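Local coordinates for PrgB (Enterococcus faecalis, PDB 6EVU), which promotes cell aggregation, biofilm formation and conjugation through DNA binding and compaction, the piece described here being its adhesin domain, at residues A[35-40]-A[151-156]; A[113-118]-A[126-131]. One frame throughout, in Å; residues are numbered along the deposited sequence.

Overall arrangement
Both contacts belong to the adhesin domain, within its glucan-binding protein C family region, and their centres lie about 9 Å apart. Along the chain, 35-40 comes first, followed by both halves of interaction 2 and then by 151-156, so the long-range loop contact brackets the local strand pairing. Interaction 2 joins strands 110-115 and 124-137 of the larger antiparallel sheet. In interaction 1, the loop before strand 42-47 of that sheet meets the loop between strands 145-150 and 157-160 of the second sheet. A hydrogen bond between Thr38 OG1 and Gly116 O (2.8 Å) joins neighbouring parts of the larger sheet, whereas Pro153, packing on the Tyr114 ring, makes the link between the sheets.

Interaction 1 (A[35-40]-A[151-156]); sequences SVVTKD and NDPIIT
Asp152, which touches Val37 across the contact, has its backbone O gripped by two N-H groups: Thr156 N bonds to Asp152 O at 3.0 Å, and Ile155 N adds a weak bond. Its side chain makes an Asx turn, in which Asp152 OD1 accepts from the N two residues on, that of Ile154, at 2.9 Å; the donor approaches on the anti side, 33° out of the carboxylate plane. Here the loop between strands 30-31 and 42-47 packs on the loop between strands 145-150 and 157-160. No hydrogen bond crosses between 35-40 and 151-156, so the join is one of apolar packing. Val37 carries it through a single methyl. With CG1 anti to the backbone N (chi1 -177°), CG2 lies beside that N and is the branch that touches: it sits 3.8 Å from Asp152 OD1, reaches CG1 of Ile154 at 3.8 Å, the two side chains sliding past each other in opposite directions, and approaches CD of the Pro153 ring at 4.3 Å. Val36 adds a looser touch on the end of Ile154. Outside the pair, Phe32 also packs on Ile154, and Thr41 on Pro153. Farther along 151-156, Thr156 OG1, which has Phe304 N as a further partner, donates to Pro153 O at 2.6 Å from 48° above the carbonyl plane.

Interaction 2 (A[113-118]-A[126-131]); sequences TYTGLN and ITKAEF
Tyr114 and Ala129 form a hydrogen-bonded pair of an antiparallel sheet: Tyr114 N donates to Ala129 O at 2.8 Å, and Ala129 N returns a bond to Tyr114 O at 3.0 Å. With CG of Tyr114 anti to the carbonyl carbon and beside the backbone N (chi1 -66°), the ring turns its edge to Phe131 in a T-shaped stack, the planes at 76° and CE2 lying 3.8 Å above one face of Phe131, offset toward the rim. Next to it, CD1 of Leu117 rests on CB of Ala129 at 3.9 Å. Thr113 and Glu130, the adjacent non-hydrogen-bonded pair, lie side by side; one water joins them, 2.7 Å from Thr113 OG1 and donating to Glu130 OE2. Beyond the regular pairing, Leu117 N reaches Thr127 O at 2.9 Å, which carries the connection past Gly116. Thr127 and Lys128 together face Phe178 as a classic beta bulge, and Lys128 makes a cation-pi contact with that ring. Farther out, Tyr114 OH is bonded to Ser150 O, which fixes the outer end of the phenol. Strand 110-115 thus runs between strands 42-47 and 124-137, while strand 169-179 flanks 124-137 along its other edge.

Interaction 1 (A[35-40]-A[151-156])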
# COMPACT_ATOMS: atom_id res chain seq x y z
N SER A 35 16.46 8.33 -0.11
CA SER A 35 17.52 9.07 -0.75
C SER A 35 17.07 9.95 -1.92
O SER A 35 17.87 10.77 -2.40
CB SER A 35 18.63 8.09 -1.21
OG SER A 35 18.23 7.35 -2.34
N VAL A 36 15.85 9.76 -2.43
CA VAL A 36 15.42 10.46 -3.63
C VAL A 36 14.60 11.71 -3.31
O VAL A 36 14.27 12.49 -4.22
CB VAL A 36 14.64 9.51 -4.56
CG1 VAL A 36 15.30 8.10 -4.69
CG2 VAL A 36 13.16 9.40 -4.15
N VAL A 37 14.32 11.95 -2.04
CA VAL A 37 13.55 13.12 -1.61
C VAL A 37 14.50 14.30 -1.45
O VAL A 37 15.59 14.16 -0.89
CB VAL A 37 12.80 12.79 -0.31
CG1 VAL A 37 11.89 13.95 0.16
CG2 VAL A 37 12.00 11.48 -0.49
N THR A 38 14.14 15.43 -2.05
CA THR A 38 14.96 16.63 -2.00
C THR A 38 14.20 17.76 -1.32
O THR A 38 13.01 17.64 -1.01
CB THR A 38 15.39 17.12 -3.39
OG1 THR A 38 14.32 17.86 -4.00
CG2 THR A 38 15.80 15.97 -4.27
N LYS A 39 14.93 18.88 -1.10
CA LYS A 39 14.32 20.08 -0.52
C LYS A 39 13.15 20.57 -1.34
O LYS A 39 12.24 21.21 -0.80
CB LYS A 39 15.39 21.20 -0.39
CG LYS A 39 16.06 21.57 -1.73
CD LYS A 39 16.69 23.00 -1.80
CE LYS A 39 18.01 22.92 -2.59
NZ LYS A 39 18.37 24.10 -3.45
N ASP A 40 13.10 20.21 -2.63
CA ASP A 40 12.05 20.65 -3.54
C ASP A 40 10.98 19.57 -3.80
O ASP A 40 10.06 19.82 -4.58
CB ASP A 40 12.68 21.07 -4.86
CG ASP A 40 13.66 22.23 -4.68
OD1 ASP A 40 13.24 23.29 -4.13
OD2 ASP A 40 14.84 22.07 -5.02
N ASN A 151 3.06 14.69 0.89
CA ASN A 151 4.04 15.38 0.07
C ASN A 151 5.36 14.61 -0.01
O ASN A 151 6.19 14.96 -0.85
CB ASN A 151 4.27 16.83 0.62
CG ASN A 151 3.29 17.85 -0.01
OD1 ASN A 151 3.14 17.93 -1.23
ND2 ASN A 151 2.63 18.63 0.84
N ASP A 152 5.58 13.62 0.88
CA ASP A 152 6.71 12.70 0.80
C ASP A 152 6.27 11.47 -0.00
O ASP A 152 5.43 10.70 0.49
CB ASP A 152 7.16 12.31 2.22
CG ASP A 152 8.43 11.47 2.26
OD1 ASP A 152 8.74 10.80 1.27
OD2 ASP A 152 9.13 11.46 3.31
N PRO A 153 6.78 11.24 -1.22
CA PRO A 153 6.32 10.09 -2.01
C PRO A 153 6.69 8.74 -1.39
O PRO A 153 6.13 7.70 -1.80
CB PRO A 153 7.03 10.30 -3.35
CG PRO A 153 8.39 10.90 -2.92
CD PRO A 153 7.95 11.92 -1.84
N ILE A 154 7.62 8.74 -0.44
CA ILE A 154 8.03 7.52 0.26
C ILE A 154 7.14 7.23 1.45
O ILE A 154 7.14 6.09 1.95
CB ILE A 154 9.50 7.66 0.70
CG1 ILE A 154 10.35 8.06 -0.50
CG2 ILE A 154 10.00 6.39 1.33
CD1 ILE A 154 10.29 7.06 -1.67
N ILE A 155 6.37 8.21 1.93
CA ILE A 155 5.27 7.94 2.85
C ILE A 155 4.00 7.58 2.08
O ILE A 155 3.24 6.66 2.47
CB ILE A 155 5.08 9.19 3.73
CG1 ILE A 155 6.29 9.38 4.67
CG2 ILE A 155 3.75 9.16 4.53
CD1 ILE A 155 6.24 10.68 5.46
N THR A 156 3.79 8.26 0.96
CA THR A 156 2.81 7.91 -0.07
C THR A 156 1.33 8.18 0.28
O THR A 156 0.83 9.25 -0.02
CB THR A 156 3.02 6.43 -0.49
OG1 THR A 156 4.46 6.17 -0.43
CG2 THR A 156 2.56 6.13 -1.92

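Interaction 2 (A[113-118]-A[126-131])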
# COMPACT_ATOMS: atom_id res chain seq x y z
N THR A 113 0.75 13.95 -8.78
CA THR A 113 2.04 14.19 -9.42
C THR A 113 3.05 14.71 -8.39
O THR A 113 2.77 15.66 -7.67
CB THR A 113 1.88 15.19 -10.55
OG1 THR A 113 0.97 14.65 -11.53
CG2 THR A 113 3.21 15.46 -11.22
N TYR A 114 4.21 14.08 -8.34
CA TYR A 114 5.34 14.58 -7.56
C TYR A 114 6.34 15.22 -8.50
O TYR A 114 6.67 14.65 -9.56
CB TYR A 114 6.04 13.45 -6.80
CG TYR A 114 5.18 12.84 -5.70
CD1 TYR A 114 5.23 13.38 -4.43
CD2 TYR A 114 4.40 11.71 -5.94
CE1 TYR A 114 4.45 12.87 -3.41
CE2 TYR A 114 3.62 11.15 -4.92
CZ TYR A 114 3.64 11.75 -3.65
OH TYR A 114 2.90 11.26 -2.58
N THR A 115 6.88 16.39 -8.10
CA THR A 115 8.04 16.94 -8.79
C THR A 115 9.19 17.11 -7.80
O THR A 115 9.04 16.89 -6.59
CB THR A 115 7.72 18.29 -9.45
OG1 THR A 115 7.21 19.16 -8.43
CG2 THR A 115 6.65 18.11 -10.49
N GLY A 116 10.33 17.49 -8.33
CA GLY A 116 11.50 17.73 -7.50
C GLY A 116 12.13 16.49 -6.92
O GLY A 116 12.66 16.55 -5.81
N LEU A 117 12.08 15.36 -7.62
CA LEU A 117 12.68 14.13 -7.13
C LEU A 117 14.13 13.97 -7.59
O LEU A 117 14.57 14.55 -8.58
CB LEU A 117 11.91 12.92 -7.65
CG LEU A 117 10.42 12.92 -7.40
CD1 LEU A 117 9.75 11.69 -8.09
CD2 LEU A 117 10.16 12.93 -5.92
N ASN A 118 14.85 13.09 -6.89
CA ASN A 118 16.17 12.70 -7.35
C ASN A 118 16.30 11.18 -7.29
O ASN A 118 17.19 10.60 -6.67
CB ASN A 118 17.24 13.43 -6.54
CG ASN A 118 18.63 13.13 -7.04
OD1 ASN A 118 18.85 13.09 -8.25
ND2 ASN A 118 19.58 12.99 -6.14
N ILE A 126 15.40 10.28 -12.30
CA ILE A 126 13.95 10.39 -12.29
C ILE A 126 13.61 11.59 -11.42
O ILE A 126 13.85 11.59 -10.21
CB ILE A 126 13.29 9.11 -11.75
CG1 ILE A 126 13.51 8.01 -12.79
CG2 ILE A 126 11.76 9.37 -11.40
CD1 ILE A 126 13.29 6.63 -12.26
N THR A 127 13.02 12.61 -12.04
CA THR A 127 12.75 13.86 -11.34
C THR A 127 11.29 14.07 -11.02
O THR A 127 10.96 14.97 -10.24
CB THR A 127 13.22 15.04 -12.20
OG1 THR A 127 12.56 14.98 -13.46
CG2 THR A 127 14.68 14.97 -12.49
N LYS A 128 10.39 13.28 -11.62
CA LYS A 128 8.95 13.48 -11.46
C LYS A 128 8.31 12.10 -11.49
O LYS A 128 8.84 11.18 -12.14
CB LYS A 128 8.43 14.36 -12.62
CG LYS A 128 6.90 14.40 -12.87
CD LYS A 128 6.52 15.43 -13.93
CE LYS A 128 5.54 14.89 -14.99
NZ LYS A 128 4.91 16.01 -15.78
N ALA A 129 7.16 11.96 -10.83
CA ALA A 129 6.38 10.72 -10.89
C ALA A 129 4.88 11.02 -10.79
O ALA A 129 4.47 11.99 -10.19
CB ALA A 129 6.80 9.76 -9.76
N GLU A 130 4.09 10.18 -11.45
CA GLU A 130 2.63 10.19 -11.35
C GLU A 130 2.19 8.93 -10.65
O GLU A 130 2.50 7.83 -11.11
CB GLU A 130 1.99 10.25 -12.74
CG GLU A 130 2.15 11.62 -13.35
CD GLU A 130 1.68 11.70 -14.80
OE1 GLU A 130 1.44 10.64 -15.41
OE2 GLU A 130 1.58 12.83 -15.35
N PHE A 131 1.51 9.08 -9.50
CA PHE A 131 0.89 7.95 -8.80
C PHE A 131 -0.61 8.03 -9.06
O PHE A 131 -1.25 8.98 -8.62
CB PHE A 131 1.16 8.10 -7.30
CG PHE A 131 2.57 7.73 -6.88
CD1 PHE A 131 3.71 8.30 -7.47
CD2 PHE A 131 2.73 6.76 -5.89
CE1 PHE A 131 5.00 7.88 -7.06
CE2 PHE A 131 4.03 6.34 -5.50
CZ PHE A 131 5.12 6.94 -6.06
O HOH W 1 1.21 15.21 -14.13